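Local coordinates for putative extracellular solute-binding protein (Bordetella bronchiseptica, PDB 4P56) that binds mandelate and probably hands it, as the periplasmic receptor of a TRAP transporter, to the membrane components for uptake, at residues T38-A43 with G271-T276; V87-H92 with G142-G147. All coordinates share one frame; numbering follows the deposited sequence.

Contact 1 of 2, residues T38-A43 with G271-T276; sequences THAVVA and GRAWDT. With RMN ((R)-mandelic acid), chain D.
The rings of H39 and W274 meet in an offset edge-to-face pair. The H39 imidazole turns its edge toward the face of the W274 six-membered ring. The two planes stand at 74° and the centroids lie 5.4 Å apart. The closest atoms are H39 CE1 and W274 CH2, at 3.6 Å. At its own edge, near its plane, the indole meets the phenyl ring of (R)-mandelic acid, with W274 CH2 3.6 Å from RMN C4. The imidazole comes less close to this ligand atom, and obliquely. V41 lies alongside the indole, with V41 CG2 3.4 Å from W274 CZ2 and oblique to the ring.

The H39 ring is gripped at both nitrogens. With CG anti to the backbone N (chi1 -167°), ND1 reaches back to accept from V41 N at 3.1 Å. This is the N-cap bond of helix 40-56, and the donor is tilted 24° out of the ring plane. NE2 is hydrogen-bonded to OE1 of E212, on helix 211-216. Together these two bonds fix the rotation of the ring.

Away from the ligand the two helices meet through small residues. A40 CB and A273 CB face each other at 4.5 Å. Helix 263-285 thus packs beside the N-terminus of helix 40-56. H39, at the N-cap, and W274 are both part of the mandelate pocket of this TRAP solute-binding protein.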
ATOM      1  N   THR A  38       2.246  -9.806 -13.867  1.00 17.20           N
ATOM      2  CA  THR A  38       3.164  -8.806 -14.409  1.00 18.37           C
ATOM      3  C   THR A  38       3.297  -7.568 -13.480  1.00 17.33           C
ATOM      4  O   THR A  38       4.207  -6.755 -13.642  1.00 18.71           O
ATOM      5  CB  THR A  38       2.679  -8.373 -15.800  1.00 19.04           C
ATOM      6  OG1 THR A  38       1.266  -8.159 -15.753  1.00 30.20           O
ATOM      7  CG2 THR A  38       2.954  -9.469 -16.821  1.00 24.20           C
ATOM      8  N   HIS A  39       2.399  -7.423 -12.505  1.00 15.52           N
ATOM      9  CA  HIS A  39       2.468  -6.278 -11.591  1.00 14.58           C
ATOM     10  C   HIS A  39       3.758  -6.253 -10.768  1.00 19.00           C
ATOM     11  O   HIS A  39       4.315  -7.297 -10.432  1.00 16.78           O
ATOM     12  CB  HIS A  39       1.264  -6.240 -10.644  1.00 13.69           C
ATOM     13  CG  HIS A  39       1.118  -4.937  -9.917  1.00 13.02           C
ATOM     14  ND1 HIS A  39       1.734  -4.688  -8.715  1.00 15.52           N
ATOM     15  CD2 HIS A  39       0.461  -3.800 -10.243  1.00 14.49           C
ATOM     16  CE1 HIS A  39       1.431  -3.467  -8.309  1.00 15.74           C
ATOM     17  NE2 HIS A  39       0.661  -2.903  -9.222  1.00 13.72           N
ATOM     18  N   ALA A  40       4.234  -5.060 -10.442  1.00 13.69           N
ATOM     19  CA  ALA A  40       5.447  -4.918  -9.634  1.00 15.55           C
ATOM     20  C   ALA A  40       5.494  -5.851  -8.413  1.00 12.20           C
ATOM     21  O   ALA A  40       6.514  -6.489  -8.127  1.00 12.12           O
ATOM     22  CB  ALA A  40       5.569  -3.521  -9.160  1.00 17.68           C
ATOM     23  N   VAL A  41       4.433  -5.811  -7.630  1.00 11.53           N
ATOM     24  CA  VAL A  41       4.306  -6.639  -6.446  1.00 15.22           C
ATOM     25  C   VAL A  41       4.607  -8.112  -6.701  1.00 11.04           C
ATOM     26  O   VAL A  41       5.217  -8.776  -5.862  1.00 10.62           O
ATOM     27  CB  VAL A  41       2.904  -6.538  -5.852  1.00 10.75           C
ATOM     28  CG1 VAL A  41       2.789  -7.475  -4.658  1.00 12.07           C
ATOM     29  CG2 VAL A  41       2.620  -5.109  -5.416  1.00  9.94           C
ATOM     30  N   VAL A  42       4.163  -8.637  -7.832  1.00 11.85           N
ATOM     31  CA  VAL A  42       4.440 -10.040  -8.126  1.00 12.28           C
ATOM     32  C   VAL A  42       5.774 -10.195  -8.862  1.00 15.42           C
ATOM     33  O   VAL A  42       6.700 -10.877  -8.372  1.00 12.76           O
ATOM     34  CB  VAL A  42       3.308 -10.684  -8.932  1.00 12.97           C
ATOM     35  CG1 VAL A  42       3.561 -12.142  -9.140  1.00 13.49           C
ATOM     36  CG2 VAL A  42       1.975 -10.503  -8.219  1.00 16.49           C
ATOM     37  N   ALA A  43       5.862  -9.580 -10.039  1.00 13.80           N
ATOM     38  CA  ALA A  43       6.979  -9.799 -10.937  1.00 14.70           C
ATOM     39  C   ALA A  43       8.273  -9.330 -10.329  1.00 15.58           C
ATOM     40  O   ALA A  43       9.297  -9.972 -10.512  1.00 14.63           O
ATOM     41  CB  ALA A  43       6.762  -9.089 -12.275  1.00 16.65           C
ATOM     42  N   GLY A 271       9.537  -1.959  -1.673  1.00 14.18           N
ATOM     43  CA  GLY A 271       9.537  -0.539  -1.888  1.00  9.22           C
ATOM     44  C   GLY A 271      10.343  -0.233  -3.157  1.00 14.74           C
ATOM     45  O   GLY A 271       9.980   0.630  -3.979  1.00 13.38           O
ATOM     46  N   ARG A 272      11.452  -0.926  -3.329  1.00  9.41           N
ATOM     47  CA  ARG A 272      12.280  -0.664  -4.512  1.00 10.37           C
ATOM     48  C   ARG A 272      11.555  -1.018  -5.815  1.00 16.05           C
ATOM     49  O   ARG A 272      11.710  -0.327  -6.838  1.00 11.87           O
ATOM     50  CB  ARG A 272      13.668  -1.325  -4.389  1.00 16.50           C
ATOM     51  CG  ARG A 272      14.529  -0.599  -3.304  1.00 30.32           C
ATOM     52  CD  ARG A 272      15.997  -1.074  -3.211  1.00 29.28           C
ATOM     53  NE  ARG A 272      16.724  -0.147  -2.351  1.00 32.35           N
ATOM     54  CZ  ARG A 272      17.381   0.934  -2.765  1.00 31.48           C
ATOM     55  NH1 ARG A 272      17.512   1.214  -4.063  1.00 27.12           N
ATOM     56  NH2 ARG A 272      17.970   1.713  -1.866  1.00 38.23           N
ATOM     57  N   ALA A 273      10.742  -2.065  -5.769  1.00 11.81           N
ATOM     58  CA  ALA A 273       9.950  -2.460  -6.919  1.00 16.42           C
ATOM     59  C   ALA A 273       8.924  -1.386  -7.257  1.00 16.57           C
ATOM     60  O   ALA A 273       8.811  -1.005  -8.409  1.00 12.52           O
ATOM     61  CB  ALA A 273       9.258  -3.789  -6.652  1.00 14.73           C
ATOM     62  N   TRP A 274       8.170  -0.927  -6.257  1.00 12.70           N
ATOM     63  CA  TRP A 274       7.185   0.120  -6.458  1.00 15.88           C
ATOM     64  C   TRP A 274       7.792   1.370  -7.038  1.00  9.40           C
ATOM     65  O   TRP A 274       7.209   1.964  -7.940  1.00 11.25           O
ATOM     66  CB  TRP A 274       6.546   0.535  -5.140  1.00 11.79           C
ATOM     67  CG  TRP A 274       5.524  -0.384  -4.581  1.00 14.28           C
ATOM     68  CD1 TRP A 274       5.672  -1.200  -3.493  1.00 17.39           C
ATOM     69  CD2 TRP A 274       4.178  -0.550  -5.027  1.00  8.45           C
ATOM     70  NE1 TRP A 274       4.501  -1.885  -3.247  1.00 15.95           N
ATOM     71  CE2 TRP A 274       3.564  -1.498  -4.168  1.00 10.48           C
ATOM     72  CE3 TRP A 274       3.436  -0.016  -6.088  1.00 13.28           C
ATOM     73  CZ2 TRP A 274       2.253  -1.911  -4.328  1.00 16.99           C
ATOM     74  CZ3 TRP A 274       2.135  -0.435  -6.247  1.00 10.28           C
ATOM     75  CH2 TRP A 274       1.549  -1.366  -5.371  1.00 16.62           C
ATOM     76  N   ASP A 275       8.912   1.813  -6.457  1.00 10.63           N
ATOM     77  CA  ASP A 275       9.616   3.016  -6.913  1.00 13.89           C
ATOM     78  C   ASP A 275      10.126   2.901  -8.346  1.00 14.98           C
ATOM     79  O   ASP A 275      10.114   3.883  -9.115  1.00 12.51           O
ATOM     80  CB  ASP A 275      10.816   3.347  -5.999  1.00 11.26           C
ATOM     81  CG  ASP A 275      10.392   3.976  -4.673  1.00 15.00           C
ATOM     82  OD1 ASP A 275       9.344   4.656  -4.667  1.00 11.09           O
ATOM     83  OD2 ASP A 275      11.132   3.832  -3.657  1.00 11.81           O
ATOM     84  N   THR A 276      10.570   1.715  -8.723  1.00 11.48           N
ATOM     85  CA  THR A 276      11.067   1.508 -10.075  1.00 12.62           C
ATOM     86  C   THR A 276       9.904   1.615 -11.057  1.00 12.56           C
ATOM     87  O   THR A 276       9.995   2.266 -12.096  1.00 13.49           O
ATOM     88  CB  THR A 276      11.804   0.157 -10.181  1.00 14.00           C
ATOM     89  OG1 THR A 276      12.936   0.164  -9.282  1.00 13.47           O
ATOM     90  CG2 THR A 276      12.280  -0.112 -11.581  1.00 15.53           C
TER
HETATM   91  C1  RMN D 401      -3.360  -0.600  -4.293  1.00 12.00           C
HETATM   92  C2  RMN D 401      -3.238  -1.966  -4.496  1.00 11.00           C
HETATM   93  C3  RMN D 401      -2.472  -2.459  -5.537  1.00 11.09           C
HETATM   94  C4  RMN D 401      -1.847  -1.591  -6.416  1.00 16.28           C
HETATM   95  C5  RMN D 401      -1.975  -0.218  -6.225  1.00 17.20           C
HETATM   96  C6  RMN D 401      -2.726   0.265  -5.165  1.00 18.17           C
HETATM   97  C7  RMN D 401      -4.210  -0.068  -3.171  1.00 16.67           C
HETATM   98  C10 RMN D 401      -5.479   0.482  -3.750  1.00  7.00           C
HETATM   99  O8  RMN D 401      -3.621   0.981  -2.502  1.00 25.74           O
HETATM  100  O11 RMN D 401      -5.579   1.699  -4.128  1.00 12.19           O
HETATM  101  O12 RMN D 401      -6.461  -0.300  -3.923  1.00 11.61           O

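Contact 2 of 2, residues V87-H92 with G142-G147; sequences VTFVSH and GIYAHG. With RMN ((R)-mandelic acid), chain D.
Two van der Waals contacts join these segments, F89 with Y144 and H92 with I143. The phenol oxygen of Y144 approaches the F89 side chain obliquely. Its OH lies 3.7 Å from F89 CD2 and 3.8 Å from F89 CB. The second contact is looser. H92 and I143 cross at about a right angle, and the edge of the imidazole meets the aliphatic chain, H92 CE1 to I143 CG1 at 4.1 Å.

The polar ends of these residues bond to other parts of the chain. Y144 OH is hydrogen-bonded to H238 ND1. H92 uses both ring nitrogens, ND1 with T237 and NE2 with H135, so its buried ring is held at two points.

The ligand contact comes from H146, just past the end of strand 139-145. H146 ND1 donates to G147 O at 2.7 Å. The carbonyl oxygen lies in the imidazole plane, 2° out of it, and the N-H...O angle is 152°. This bond steadies the ring with its NE2 edge toward the mandelate hydroxyl, H146 NE2 to RMN O8 at 3.4 Å.

Strands 87-91 and 139-145 are not direct neighbours. Strand 237-242 runs antiparallel between them, so the side chains meet across the middle strand of a three-stranded antiparallel sheet. H146 extends this sheet region into the mandelate site.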
ATOM      1  N   VAL A  87       0.705 -18.305   1.833  1.00  8.56           N
ATOM      2  CA  VAL A  87       1.268 -16.964   1.841  1.00  8.22           C
ATOM      3  C   VAL A  87       0.467 -16.033   0.941  1.00  7.95           C
ATOM      4  O   VAL A  87      -0.010 -16.428  -0.116  1.00  9.43           O
ATOM      5  CB  VAL A  87       2.735 -16.990   1.338  1.00  8.30           C
ATOM      6  CG1 VAL A  87       3.328 -15.588   1.229  1.00  8.29           C
ATOM      7  CG2 VAL A  87       3.579 -17.914   2.258  1.00 10.73           C
ATOM      8  N   THR A  88       0.294 -14.794   1.376  1.00  8.15           N
ATOM      9  CA  THR A  88      -0.239 -13.798   0.483  1.00 11.90           C
ATOM     10  C   THR A  88       0.154 -12.401   0.918  1.00 10.76           C
ATOM     11  O   THR A  88       0.856 -12.238   1.902  1.00  8.14           O
ATOM     12  CB  THR A  88      -1.775 -13.870   0.393  1.00  8.70           C
ATOM     13  OG1 THR A  88      -2.184 -13.178  -0.776  1.00  9.40           O
ATOM     14  CG2 THR A  88      -2.405 -13.227   1.600  1.00  8.11           C
ATOM     15  N   PHE A  89      -0.320 -11.410   0.164  1.00  7.74           N
ATOM     16  CA  PHE A  89      -0.250 -10.006   0.592  1.00  8.52           C
ATOM     17  C   PHE A  89      -1.654  -9.431   0.690  1.00 10.89           C
ATOM     18  O   PHE A  89      -2.552  -9.827  -0.064  1.00  9.02           O
ATOM     19  CB  PHE A  89       0.586  -9.176  -0.378  1.00  7.32           C
ATOM     20  CG  PHE A  89       0.077  -9.207  -1.784  1.00  7.67           C
ATOM     21  CD1 PHE A  89       0.352 -10.277  -2.618  1.00 10.40           C
ATOM     22  CD2 PHE A  89      -0.682  -8.164  -2.274  1.00 11.07           C
ATOM     23  CE1 PHE A  89      -0.131 -10.321  -3.930  1.00  9.38           C
ATOM     24  CE2 PHE A  89      -1.170  -8.198  -3.596  1.00 13.68           C
ATOM     25  CZ  PHE A  89      -0.883  -9.257  -4.413  1.00 11.55           C
ATOM     26  N   VAL A  90      -1.855  -8.518   1.636  1.00  9.66           N
ATOM     27  CA  VAL A  90      -3.176  -7.938   1.835  1.00  7.22           C
ATOM     28  C   VAL A  90      -3.018  -6.444   1.967  1.00  7.84           C
ATOM     29  O   VAL A  90      -2.021  -5.981   2.512  1.00  8.17           O
ATOM     30  CB  VAL A  90      -3.863  -8.489   3.118  1.00  7.46           C
ATOM     31  CG1 VAL A  90      -4.175  -9.965   2.980  1.00 13.12           C
ATOM     32  CG2 VAL A  90      -3.004  -8.236   4.348  1.00  8.66           C
ATOM     33  N   SER A  91      -3.998  -5.694   1.475  1.00  7.44           N
ATOM     34  CA  SER A  91      -3.960  -4.259   1.640  1.00  8.64           C
ATOM     35  C   SER A  91      -4.678  -3.857   2.922  1.00  8.84           C
ATOM     36  O   SER A  91      -5.809  -4.230   3.138  1.00 10.78           O
ATOM     37  CB  SER A  91      -4.614  -3.515   0.477  1.00 14.36           C
ATOM     38  OG  SER A  91      -4.738  -2.136   0.842  1.00  9.17           O
ATOM     39  N   HIS A  92      -4.012  -3.042   3.721  1.00  8.05           N
ATOM     40  CA  HIS A  92      -4.577  -2.575   4.969  1.00  9.05           C
ATOM     41  C   HIS A  92      -5.799  -1.716   4.752  1.00 17.40           C
ATOM     42  O   HIS A  92      -6.642  -1.599   5.635  1.00 23.56           O
ATOM     43  CB  HIS A  92      -3.510  -1.832   5.742  1.00  8.53           C
ATOM     44  CG  HIS A  92      -2.517  -2.765   6.326  1.00  8.56           C
ATOM     45  ND1 HIS A  92      -1.157  -2.544   6.292  1.00  9.57           N
ATOM     46  CD2 HIS A  92      -2.695  -3.928   6.979  1.00  8.63           C
ATOM     47  CE1 HIS A  92      -0.536  -3.550   6.875  1.00 10.17           C
ATOM     48  NE2 HIS A  92      -1.452  -4.404   7.310  1.00  9.78           N
ATOM     49  N   GLY A 142       6.010  -9.088   7.215  1.00  8.20           N
ATOM     50  CA  GLY A 142       6.508  -7.757   6.910  1.00  9.52           C
ATOM     51  C   GLY A 142       5.427  -6.857   6.356  1.00  7.46           C
ATOM     52  O   GLY A 142       4.332  -7.326   6.061  1.00  7.17           O
ATOM     53  N   ILE A 143       5.744  -5.571   6.248  1.00  7.32           N
ATOM     54  CA  ILE A 143       4.835  -4.587   5.723  1.00  6.87           C
ATOM     55  C   ILE A 143       5.621  -3.742   4.734  1.00  7.03           C
ATOM     56  O   ILE A 143       6.813  -3.534   4.894  1.00  8.39           O
ATOM     57  CB  ILE A 143       4.273  -3.685   6.844  1.00  9.02           C
ATOM     58  CG1 ILE A 143       3.322  -4.470   7.740  1.00  7.73           C
ATOM     59  CG2 ILE A 143       3.573  -2.472   6.254  1.00 14.62           C
ATOM     60  CD1 ILE A 143       2.976  -3.728   9.060  1.00 20.10           C
ATOM     61  N   TYR A 144       4.949  -3.261   3.710  1.00  8.34           N
ATOM     62  CA  TYR A 144       5.532  -2.312   2.784  1.00  7.96           C
ATOM     63  C   TYR A 144       4.442  -1.285   2.430  1.00  6.68           C
ATOM     64  O   TYR A 144       3.280  -1.453   2.764  1.00  6.31           O
ATOM     65  CB  TYR A 144       6.081  -3.010   1.507  1.00  8.32           C
ATOM     66  CG  TYR A 144       5.044  -3.799   0.708  1.00  7.08           C
ATOM     67  CD1 TYR A 144       4.151  -3.165  -0.126  1.00  6.84           C
ATOM     68  CD2 TYR A 144       4.965  -5.166   0.807  1.00 11.28           C
ATOM     69  CE1 TYR A 144       3.205  -3.873  -0.842  1.00  9.38           C
ATOM     70  CE2 TYR A 144       4.022  -5.893   0.096  1.00 13.05           C
ATOM     71  CZ  TYR A 144       3.140  -5.235  -0.720  1.00  9.78           C
ATOM     72  OH  TYR A 144       2.196  -5.946  -1.432  1.00 11.93           O
ATOM     73  N   ALA A 145       4.838  -0.240   1.725  1.00 10.59           N
ATOM     74  CA  ALA A 145       3.898   0.802   1.300  1.00 11.52           C
ATOM     75  C   ALA A 145       4.186   1.094  -0.144  1.00 14.92           C
ATOM     76  O   ALA A 145       5.312   0.876  -0.593  1.00 11.47           O
ATOM     77  CB  ALA A 145       4.102   2.041   2.121  1.00 14.47           C
ATOM     78  N   HIS A 146       3.197   1.591  -0.885  1.00 13.33           N
ATOM     79  CA  HIS A 146       3.487   2.054  -2.227  1.00 12.93           C
ATOM     80  C   HIS A 146       3.965   3.512  -2.216  1.00 13.02           C
ATOM     81  O   HIS A 146       4.176   4.103  -1.150  1.00 12.40           O
ATOM     82  CB  HIS A 146       2.309   1.786  -3.200  1.00 10.35           C
ATOM     83  CG  HIS A 146       1.038   2.568  -2.957  1.00  8.20           C
ATOM     84  ND1 HIS A 146       0.977   3.951  -2.913  1.00  9.76           N
ATOM     85  CD2 HIS A 146      -0.254   2.148  -2.909  1.00 10.58           C
ATOM     86  CE1 HIS A 146      -0.279   4.334  -2.783  1.00 10.57           C
ATOM     87  NE2 HIS A 146      -1.053   3.256  -2.777  1.00  9.02           N
ATOM     88  N   GLY A 147       4.142   4.082  -3.393  1.00 15.31           N
ATOM     89  CA  GLY A 147       4.682   5.420  -3.487  1.00 10.87           C
ATOM     90  C   GLY A 147       3.643   6.485  -3.241  1.00 13.01           C
ATOM     91  O   GLY A 147       2.531   6.189  -2.814  1.00 14.47           O
TER
HETATM   92  C1  RMN D 401      -3.360  -0.600  -4.293  1.00 12.00           C
HETATM   93  C2  RMN D 401      -3.238  -1.966  -4.496  1.00 11.00           C
HETATM   94  C3  RMN D 401      -2.472  -2.459  -5.537  1.00 11.09           C
HETATM   95  C4  RMN D 401      -1.847  -1.591  -6.416  1.00 16.28           C
HETATM   96  C5  RMN D 401      -1.975  -0.218  -6.225  1.00 17.20           C
HETATM   97  C6  RMN D 401      -2.726   0.265  -5.165  1.00 18.17           C
HETATM   98  C7  RMN D 401      -4.210  -0.068  -3.171  1.00 16.67           C
HETATM   99  C10 RMN D 401      -5.479   0.482  -3.750  1.00  7.00           C
HETATM  100  O8  RMN D 401      -3.621   0.981  -2.502  1.00 25.74           O
HETATM  101  O11 RMN D 401      -5.579   1.699  -4.128  1.00 12.19           O
HETATM  102  O12 RMN D 401      -6.461  -0.300  -3.923  1.00 11.61           O

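In the fold
The centres of the two contacts are 12 Å apart, and both reach the same (R)-mandelic acid. Contact 2 is nested within the loop that contact 1 closes: 38-43 comes first, then 87-92 and 142-147, and 271-276 last. Contact 1 joins helices 40-56 and 263-285. Contact 2 spans the antiparallel sheet. The two touch directly. W274 NE1 packs 3.4 Å from Y144 CE1, W274 CD2 lies 3.5 Å from H146 CB, and V41 CG1 meets Y144 OH. W274 and V41 therefore pack against the end of strand 139-145 and the loop after it. Segments distant in sequence thus build one ligand site, to which Y94, R170 and D236 add hydrogen bonds to mandelate.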